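Local coordinates for 5-formyl-3-hydroxy-2-methylpyridine 4-carboxylate 5-dehydrogenase (Mesorhizobium japonicum MAFF 303099, PDB 4OM8), which acts as an NAD(+)-dependent dismutase in vitamin B6 breakdown, oxidising its pyridine aldehyde substrate to the dicarboxylate and reducing it with NADH to 4-pyridoxic acid, at the interface of chains A and B. Sequence-based numbering; all coordinates share one arbitrary frame. Chains: chain A/B, 5-formyl-3-hydroxy-2-methylpyridine 4-carboxylate 5-dehydrogenase.

All three contacts lie in one two-fold symmetric dimer interface, each recurring with the chains exchanged. Contact 1 and contact 2, their C-alpha centres about 11 Å apart, share B:Arg189 on helix 187-203, which meets helices 187-203 and 209-226 of chain A in contact 1 and helix 238-251 in contact 2. Contact 3, centred about 21 Å from contact 1 and 25 Å from contact 2, sets helix 209-226 of chain B against a loop, two strands and the start of helix 187-203 of chain A. Helix 209-226 thus works in contact 1 (A:Cys215) and contact 3 (B:Cys215), tying the homodimer together at separated points.

Contact 1: the interface of chains A and B. Residues chain A 197-198, 201, 212, 215-216, 220; chain B 186, 189-190.
B:Arg189 meets A:Glu197 and A:Leu201 along its length, the apolar part of its chain lying against leucine and its charged end against carboxylate. Its CB lies 4.1 Å from A:Leu201 CD1. Further out, B:Arg189 CD packs 3.9 Å from A:Leu201 CD2. The chain then bends at chi3 (70°), bringing NE to the carboxylate. This N-H makes a salt-bridging hydrogen bond to A:Glu197 OE1 at 2.9 Å, with an angle of 155° at the hydrogen. The oxygen lies close to the guanidinium plane, at its edge, whereas NE approaches from above the carboxylate plane, and the two flat groups are turned 52° apart. At the tip, NH2 makes a weak bond to the same OE1 and also reaches water 1, 2.6 Å from A:Glu197 OE1. Glutamate suits this place because its chain, bent at chi2, carries OE1 to the guanidinium nitrogens NE and NH2.

Beside the ion pair the contact is apolar. B:Val190 CB packs 3.7 Å from A:Ile220 CD1, while its two methyls face A:Val216 CG2, and B:Val190 CG2 also meets A:Leu201 CD1. B:Val186 CG1 lies 3.7 Å from A:Cys215 SG and reaches A:Leu212 CD2 as well, packing on helix 209-226. Compact and branched, B:Val190 fits between helices 187-203 and 209-226 of chain A. The site joins a charged pair to an apolar seam and so binds the subunits of the homodimer.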
loop_
_atom_site.group_PDB
_atom_site.type_symbol
_atom_site.label_atom_id
_atom_site.label_comp_id
_atom_site.label_asym_id
_atom_site.label_seq_id
_atom_site.Cartn_x
_atom_site.Cartn_y
_atom_site.Cartn_z
ATOM N N GLU A 197 11.145 -6.848 -0.517
ATOM C CA GLU A 197 12.054 -5.733 -0.219
ATOM C C GLU A 197 11.977 -5.325 1.253
ATOM O O GLU A 197 13.003 -5.084 1.890
ATOM C CB GLU A 197 11.744 -4.536 -1.126
ATOM C CG GLU A 197 12.716 -3.364 -0.979
ATOM C CD GLU A 197 14.141 -3.712 -1.357
ATOM O OE1 GLU A 197 15.064 -3.127 -0.761
ATOM O OE2 GLU A 197 14.362 -4.564 -2.246
ATOM N N ALA A 198 10.759 -5.271 1.797
ATOM C CA ALA A 198 10.597 -4.889 3.200
ATOM C C ALA A 198 11.316 -5.871 4.124
ATOM O O ALA A 198 12.020 -5.463 5.045
ATOM C CB ALA A 198 9.122 -4.803 3.563
ATOM N N LEU A 201 15.100 -5.394 3.976
ATOM C CA LEU A 201 15.606 -4.227 4.675
ATOM C C LEU A 201 15.642 -4.441 6.188
ATOM O O LEU A 201 16.575 -3.980 6.872
ATOM C CB LEU A 201 14.761 -3.004 4.319
ATOM C CG LEU A 201 14.919 -2.566 2.856
ATOM C CD1 LEU A 201 13.845 -1.568 2.469
ATOM C CD2 LEU A 201 16.290 -1.971 2.612
ATOM N N LEU A 212 9.716 0.013 10.023
ATOM C CA LEU A 212 9.364 -0.396 8.670
ATOM C C LEU A 212 7.850 -0.231 8.475
ATOM O O LEU A 212 7.387 0.341 7.484
ATOM C CB LEU A 212 9.792 -1.856 8.428
ATOM C CG LEU A 212 9.584 -2.535 7.067
ATOM C CD1 LEU A 212 8.115 -2.883 6.755
ATOM C CD2 LEU A 212 10.206 -1.716 5.947
ATOM N N CYS A 215 6.754 3.373 8.344
ATOM C CA CYS A 215 7.228 3.904 7.081
ATOM C C CYS A 215 6.329 3.500 5.924
ATOM O O CYS A 215 5.902 4.343 5.136
ATOM C CB CYS A 215 8.664 3.418 6.841
ATOM S SG CYS A 215 9.459 4.137 5.386
ATOM N N VAL A 216 6.050 2.206 5.816
ATOM C CA VAL A 216 5.309 1.705 4.666
ATOM C C VAL A 216 3.794 1.947 4.790
ATOM O O VAL A 216 3.147 2.310 3.812
ATOM C CB VAL A 216 5.617 0.204 4.436
ATOM C CG1 VAL A 216 4.758 -0.354 3.310
ATOM C CG2 VAL A 216 7.116 0.006 4.122
ATOM N N ILE A 220 3.366 4.609 1.952
ATOM C CA ILE A 220 3.005 3.826 0.772
ATOM C C ILE A 220 1.544 3.358 0.817
ATOM O O ILE A 220 0.766 3.712 -0.052
ATOM C CB ILE A 220 3.944 2.602 0.596
ATOM C CG1 ILE A 220 5.376 3.096 0.415
ATOM C CG2 ILE A 220 3.535 1.784 -0.627
ATOM C CD1 ILE A 220 6.418 2.007 0.409
ATOM N N VAL B 186 14.316 3.760 2.863
ATOM C CA VAL B 186 13.389 2.629 3.012
ATOM C C VAL B 186 12.121 2.812 2.188
ATOM O O VAL B 186 11.752 1.917 1.406
ATOM C CB VAL B 186 13.013 2.392 4.494
ATOM C CG1 VAL B 186 11.853 1.390 4.613
ATOM C CG2 VAL B 186 14.251 1.893 5.239
ATOM N N ARG B 189 12.432 2.539 -1.576
ATOM C CA ARG B 189 12.841 1.185 -1.961
ATOM C C ARG B 189 11.641 0.256 -2.002
ATOM O O ARG B 189 11.436 -0.493 -2.967
ATOM C CB ARG B 189 13.882 0.615 -1.000
ATOM C CG ARG B 189 15.237 1.284 -1.118
ATOM C CD ARG B 189 16.296 0.544 -0.312
ATOM N NE ARG B 189 16.669 -0.759 -0.845
ATOM C CZ ARG B 189 17.650 -0.955 -1.719
ATOM N NH1 ARG B 189 18.369 0.061 -2.173
ATOM N NH2 ARG B 189 17.919 -2.190 -2.130
ATOM N N VAL B 190 10.834 0.302 -0.949
ATOM C CA VAL B 190 9.681 -0.573 -0.909
ATOM C C VAL B 190 8.676 -0.144 -1.990
ATOM O O VAL B 190 8.092 -0.990 -2.678
ATOM C CB VAL B 190 9.040 -0.590 0.490
ATOM C CG1 VAL B 190 7.789 -1.454 0.497
ATOM C CG2 VAL B 190 10.037 -1.121 1.520
HETATM O O HOH W 1 17.233 -4.288 0.121
#

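Contact 2: the interface of chains A and B. Residues chain A 241, 244-245, 248-249, 252; chain B 183-184, 188-189, 192.
B:Tyr192 reaches across to A:Tyr241, A:Val244 and A:Leu248, its ring held between A:Tyr241 on one face and the two aliphatic residues on the other. The tyrosines run past each other in opposite directions with ring planes roughly 37° apart, A:Tyr241 CD1 coming within 3.3 Å of B:Tyr192 CE2 and CE1 lying over the face. A:Val244 crosses the hydroxyl end, A:Val244 CG1 3.5 Å from B:Tyr192 CZ and its CB beside OH. A:Leu248 covers the ring's root, A:Leu248 CD2 3.6 Å from B:Tyr192 CG. A:Leu248 CG is anti to its own backbone N (chi1 -172°), and the forked end spreads one methyl over tyrosine while CD1 reaches B:Pro183. A long, flat tyrosine can meet all three residues. A:Leu252 adds a methyl, CD2, against the backbone oxygen of B:Arg189.

The next shell is polar. Water 2 joins A:Tyr241 OH (2.6 Å), A:Asn249 OD1 and B:Tyr192 O, linking the phenol hydroxyl and asparagine side-chain oxygen of chain A to the backbone carbonyl of B:Tyr192. A:Ser245 OG donates to A:Tyr241 O, and its CB rests over one face of the A:Tyr241 ring, near the rim. B:Arg189 NH1 donates to a lone pair of B:Pro183 O at 2.9 Å, tying helix to preceding loop.

Helix 238-251 of chain A supplies most of one wall, extended by A:Leu252; helix 187-203 of chain B and the loop before it supply the other.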
loop_
_atom_site.group_PDB
_atom_site.type_symbol
_atom_site.label_atom_id
_atom_site.label_comp_id
_atom_site.label_asym_id
_atom_site.label_seq_id
_atom_site.Cartn_x
_atom_site.Cartn_y
_atom_site.Cartn_z
ATOM N N TYR A 241 10.038 8.731 -12.733
ATOM C CA TYR A 241 10.106 7.285 -12.547
ATOM C C TYR A 241 11.189 6.671 -13.432
ATOM O O TYR A 241 11.912 5.793 -12.989
ATOM C CB TYR A 241 8.758 6.625 -12.827
ATOM C CG TYR A 241 8.777 5.141 -12.533
ATOM C CD1 TYR A 241 9.058 4.665 -11.246
ATOM C CD2 TYR A 241 8.541 4.214 -13.537
ATOM C CE1 TYR A 241 9.087 3.294 -10.979
ATOM C CE2 TYR A 241 8.578 2.849 -13.286
ATOM C CZ TYR A 241 8.842 2.397 -12.010
ATOM O OH TYR A 241 8.879 1.037 -11.790
ATOM N N VAL A 244 14.712 7.675 -11.832
ATOM C CA VAL A 244 15.008 6.983 -10.583
ATOM C C VAL A 244 15.116 5.477 -10.777
ATOM O O VAL A 244 16.058 4.849 -10.287
ATOM C CB VAL A 244 13.953 7.287 -9.519
ATOM C CG1 VAL A 244 14.234 6.503 -8.247
ATOM C CG2 VAL A 244 13.954 8.781 -9.225
ATOM N N SER A 245 14.168 4.890 -11.504
ATOM C CA SER A 245 14.172 3.439 -11.666
ATOM C C SER A 245 15.404 2.985 -12.443
ATOM O O SER A 245 15.842 1.845 -12.281
ATOM C CB SER A 245 12.888 2.946 -12.346
ATOM O OG SER A 245 12.838 3.300 -13.717
ATOM N N LEU A 248 17.676 2.677 -9.423
ATOM C CA LEU A 248 17.163 2.041 -8.211
ATOM C C LEU A 248 16.715 0.597 -8.465
ATOM O O LEU A 248 16.898 -0.253 -7.598
ATOM C CB LEU A 248 16.023 2.864 -7.598
ATOM C CG LEU A 248 15.515 2.407 -6.222
ATOM C CD1 LEU A 248 16.685 2.278 -5.245
ATOM C CD2 LEU A 248 14.477 3.365 -5.667
ATOM N N ASN A 249 16.132 0.303 -9.629
ATOM C CA ASN A 249 15.762 -1.087 -9.927
ATOM C C ASN A 249 16.957 -2.022 -9.819
ATOM O O ASN A 249 16.834 -3.155 -9.355
ATOM C CB ASN A 249 15.149 -1.238 -11.328
ATOM C CG ASN A 249 13.683 -0.836 -11.383
ATOM O OD1 ASN A 249 13.042 -0.597 -10.358
ATOM N ND2 ASN A 249 13.146 -0.761 -12.596
ATOM N N LEU A 252 17.561 -3.007 -6.023
ATOM C CA LEU A 252 16.542 -3.710 -5.236
ATOM C C LEU A 252 16.906 -5.174 -4.973
ATOM O O LEU A 252 17.642 -5.790 -5.752
ATOM C CB LEU A 252 15.202 -3.649 -5.962
ATOM C CG LEU A 252 14.601 -2.251 -6.097
ATOM C CD1 LEU A 252 13.320 -2.324 -6.913
ATOM C CD2 LEU A 252 14.353 -1.639 -4.716
ATOM N N PRO B 183 20.520 3.289 -1.248
ATOM C CA PRO B 183 19.784 4.019 -2.288
ATOM C C PRO B 183 18.277 3.945 -2.071
ATOM O O PRO B 183 17.737 2.847 -1.952
ATOM C CB PRO B 183 20.201 3.303 -3.581
ATOM C CG PRO B 183 21.572 2.751 -3.277
ATOM C CD PRO B 183 21.512 2.353 -1.815
ATOM N N GLY B 184 17.607 5.093 -2.014
ATOM C CA GLY B 184 16.167 5.105 -1.825
ATOM C C GLY B 184 15.734 4.940 -0.379
ATOM O O GLY B 184 14.541 4.834 -0.117
ATOM N N ASN B 188 11.100 4.672 -0.462
ATOM C CA ASN B 188 11.075 4.568 -1.909
ATOM C C ASN B 188 11.645 3.238 -2.398
ATOM O O ASN B 188 11.324 2.820 -3.504
ATOM C CB ASN B 188 11.787 5.760 -2.546
ATOM C CG ASN B 188 10.853 6.952 -2.670
ATOM O OD1 ASN B 188 9.671 6.770 -2.958
ATOM N ND2 ASN B 188 11.360 8.163 -2.415
ATOM N N ARG B 189 12.432 2.539 -1.576
ATOM C CA ARG B 189 12.841 1.185 -1.961
ATOM C C ARG B 189 11.641 0.256 -2.002
ATOM O O ARG B 189 11.436 -0.493 -2.967
ATOM C CB ARG B 189 13.882 0.615 -1.000
ATOM C CG ARG B 189 15.237 1.284 -1.118
ATOM C CD ARG B 189 16.296 0.544 -0.312
ATOM N NE ARG B 189 16.669 -0.759 -0.845
ATOM C CZ ARG B 189 17.650 -0.955 -1.719
ATOM N NH1 ARG B 189 18.369 0.061 -2.173
ATOM N NH2 ARG B 189 17.919 -2.190 -2.130
ATOM N N TYR B 192 9.377 1.359 -4.898
ATOM C CA TYR B 192 9.876 1.003 -6.218
ATOM C C TYR B 192 9.872 -0.513 -6.417
ATOM O O TYR B 192 9.759 -0.976 -7.541
ATOM C CB TYR B 192 11.271 1.618 -6.465
ATOM C CG TYR B 192 11.152 3.007 -7.070
ATOM C CD1 TYR B 192 10.565 4.050 -6.368
ATOM C CD2 TYR B 192 11.586 3.261 -8.362
ATOM C CE1 TYR B 192 10.429 5.318 -6.942
ATOM C CE2 TYR B 192 11.456 4.504 -8.939
ATOM C CZ TYR B 192 10.883 5.528 -8.234
ATOM O OH TYR B 192 10.778 6.758 -8.850
HETATM O O HOH W 2 10.522 0.387 -9.828
#

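Contact 3: the interface of chains A and B. Residues chain A 145-147, 174, 187; chain B 214-215, 218-219, 222.
A:Pro146 lies over one face of B:Trp218 in the homodimer interface of this member of the 3-hydroxyacyl-CoA dehydrogenase family. The ring contact is CH-pi: proline CG sits 3.6 Å from the centroid of the six-membered ring, offset toward the rim. Proline suits this place because its rigid ring offers C-H groups to the aromatic face.

Apolar packing surrounds the indole. A:Leu174 CD1 touches its pyrrole side, 3.6 Å from CD1 of B:Trp218, while A:Ile145 CD1 reaches CE2 of B:Tyr222 at 3.6 Å. B:Trp218 CZ3 rests over the centre of the B:Tyr222 ring, supporting the indole from within its own chain. An alanine in place of B:Trp218 would probably open a gap beneath A:Pro146 and A:Leu174 and leave the B:Tyr222 ring freer to turn. A:Met147, bent at chi2 (-80°) and chi3 (-57°), curls along the helix surface so that CE lies 3.9 Å from B:Gly219 CA; its flexible thioether can follow this uneven surface. A:Glu187 CB packs 3.7 Å from B:Cys215 SG.

A polar link runs through water. Water 3 connects A:Glu187 OE2, at 3.0 Å, with B:Gly219 O, at 2.9 Å. Glycine's lack of a side chain lets the carboxylate approach the helix here.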
loop_
_atom_site.group_PDB
_atom_site.type_symbol
_atom_site.label_atom_id
_atom_site.label_comp_id
_atom_site.label_asym_id
_atom_site.label_seq_id
_atom_site.Cartn_x
_atom_site.Cartn_y
_atom_site.Cartn_z
ATOM N N ILE A 145 -13.013 -6.460 1.861
ATOM C CA ILE A 145 -12.222 -6.075 0.688
ATOM C C ILE A 145 -13.107 -6.186 -0.557
ATOM O O ILE A 145 -13.596 -7.276 -0.855
ATOM C CB ILE A 145 -10.970 -6.960 0.492
ATOM C CG1 ILE A 145 -10.248 -7.225 1.820
ATOM C CG2 ILE A 145 -10.035 -6.351 -0.597
ATOM C CD1 ILE A 145 -9.824 -5.967 2.548
ATOM N N PRO A 146 -13.315 -5.077 -1.291
ATOM C CA PRO A 146 -14.327 -5.110 -2.359
ATOM C C PRO A 146 -13.841 -5.615 -3.715
ATOM O O PRO A 146 -14.627 -5.717 -4.662
ATOM C CB PRO A 146 -14.759 -3.649 -2.465
ATOM C CG PRO A 146 -13.504 -2.884 -2.125
ATOM C CD PRO A 146 -12.804 -3.713 -1.047
ATOM N N MET A 147 -12.557 -5.927 -3.794
ATOM C CA MET A 147 -11.926 -6.307 -5.047
ATOM C C MET A 147 -11.734 -7.811 -5.125
ATOM O O MET A 147 -11.264 -8.432 -4.171
ATOM C CB MET A 147 -10.584 -5.573 -5.169
ATOM C CG MET A 147 -9.808 -5.816 -6.468
ATOM S SD MET A 147 -8.874 -7.361 -6.524
ATOM C CE MET A 147 -7.802 -7.251 -5.089
ATOM N N LEU A 174 -15.913 -5.092 -7.116
ATOM C CA LEU A 174 -14.960 -4.611 -8.111
ATOM C C LEU A 174 -14.126 -5.756 -8.659
ATOM O O LEU A 174 -13.138 -6.167 -8.046
ATOM C CB LEU A 174 -14.054 -3.550 -7.492
ATOM C CG LEU A 174 -14.746 -2.396 -6.771
ATOM C CD1 LEU A 174 -13.720 -1.524 -6.060
ATOM C CD2 LEU A 174 -15.537 -1.558 -7.757
ATOM N N GLU A 187 -2.538 -9.507 -7.478
ATOM C CA GLU A 187 -2.515 -8.947 -6.120
ATOM C C GLU A 187 -1.338 -9.484 -5.312
ATOM O O GLU A 187 -0.521 -8.720 -4.778
ATOM C CB GLU A 187 -3.829 -9.253 -5.394
ATOM C CG GLU A 187 -3.877 -8.748 -3.981
ATOM C CD GLU A 187 -5.043 -9.344 -3.222
ATOM O OE1 GLU A 187 -5.197 -10.581 -3.258
ATOM O OE2 GLU A 187 -5.810 -8.582 -2.602
ATOM N N THR B 214 -7.076 -0.744 -9.386
ATOM C CA THR B 214 -8.155 -1.246 -8.533
ATOM C C THR B 214 -7.657 -2.373 -7.641
ATOM O O THR B 214 -7.929 -2.424 -6.436
ATOM C CB THR B 214 -9.315 -1.737 -9.392
ATOM O OG1 THR B 214 -9.830 -0.625 -10.132
ATOM C CG2 THR B 214 -10.422 -2.370 -8.530
ATOM N N CYS B 215 -6.909 -3.276 -8.255
ATOM C CA CYS B 215 -6.369 -4.437 -7.574
ATOM C C CYS B 215 -5.451 -4.046 -6.429
ATOM O O CYS B 215 -5.604 -4.528 -5.307
ATOM C CB CYS B 215 -5.618 -5.309 -8.591
ATOM S SG CYS B 215 -5.033 -6.885 -7.929
ATOM N N TRP B 218 -7.052 -1.526 -3.517
ATOM C CA TRP B 218 -7.951 -2.182 -2.588
ATOM C C TRP B 218 -7.364 -3.419 -1.932
ATOM O O TRP B 218 -7.624 -3.691 -0.757
ATOM C CB TRP B 218 -9.242 -2.554 -3.302
ATOM C CG TRP B 218 -10.139 -1.385 -3.538
ATOM C CD1 TRP B 218 -10.451 -0.798 -4.740
ATOM C CD2 TRP B 218 -10.881 -0.666 -2.539
ATOM N NE1 TRP B 218 -11.334 0.245 -4.539
ATOM C CE2 TRP B 218 -11.610 0.341 -3.200
ATOM C CE3 TRP B 218 -10.985 -0.776 -1.149
ATOM C CZ2 TRP B 218 -12.448 1.225 -2.519
ATOM C CZ3 TRP B 218 -11.813 0.102 -0.473
ATOM C CH2 TRP B 218 -12.534 1.088 -1.158
ATOM N N GLY B 219 -6.589 -4.187 -2.685
ATOM C CA GLY B 219 -6.064 -5.427 -2.143
ATOM C C GLY B 219 -4.825 -5.246 -1.287
ATOM O O GLY B 219 -4.536 -6.076 -0.414
ATOM N N TYR B 222 -4.958 -0.307 0.738
ATOM C CA TYR B 222 -6.028 -0.216 1.723
ATOM C C TYR B 222 -5.689 -1.022 2.975
ATOM O O TYR B 222 -5.777 -0.517 4.098
ATOM C CB TYR B 222 -7.323 -0.686 1.054
ATOM C CG TYR B 222 -8.531 -0.976 1.911
ATOM C CD1 TYR B 222 -9.014 -0.057 2.830
ATOM C CD2 TYR B 222 -9.239 -2.154 1.723
ATOM C CE1 TYR B 222 -10.159 -0.334 3.570
ATOM C CE2 TYR B 222 -10.366 -2.436 2.440
ATOM C CZ TYR B 222 -10.822 -1.534 3.368
ATOM O OH TYR B 222 -11.967 -1.846 4.080
HETATM O O HOH W 3 -5.066 -8.806 0.323
#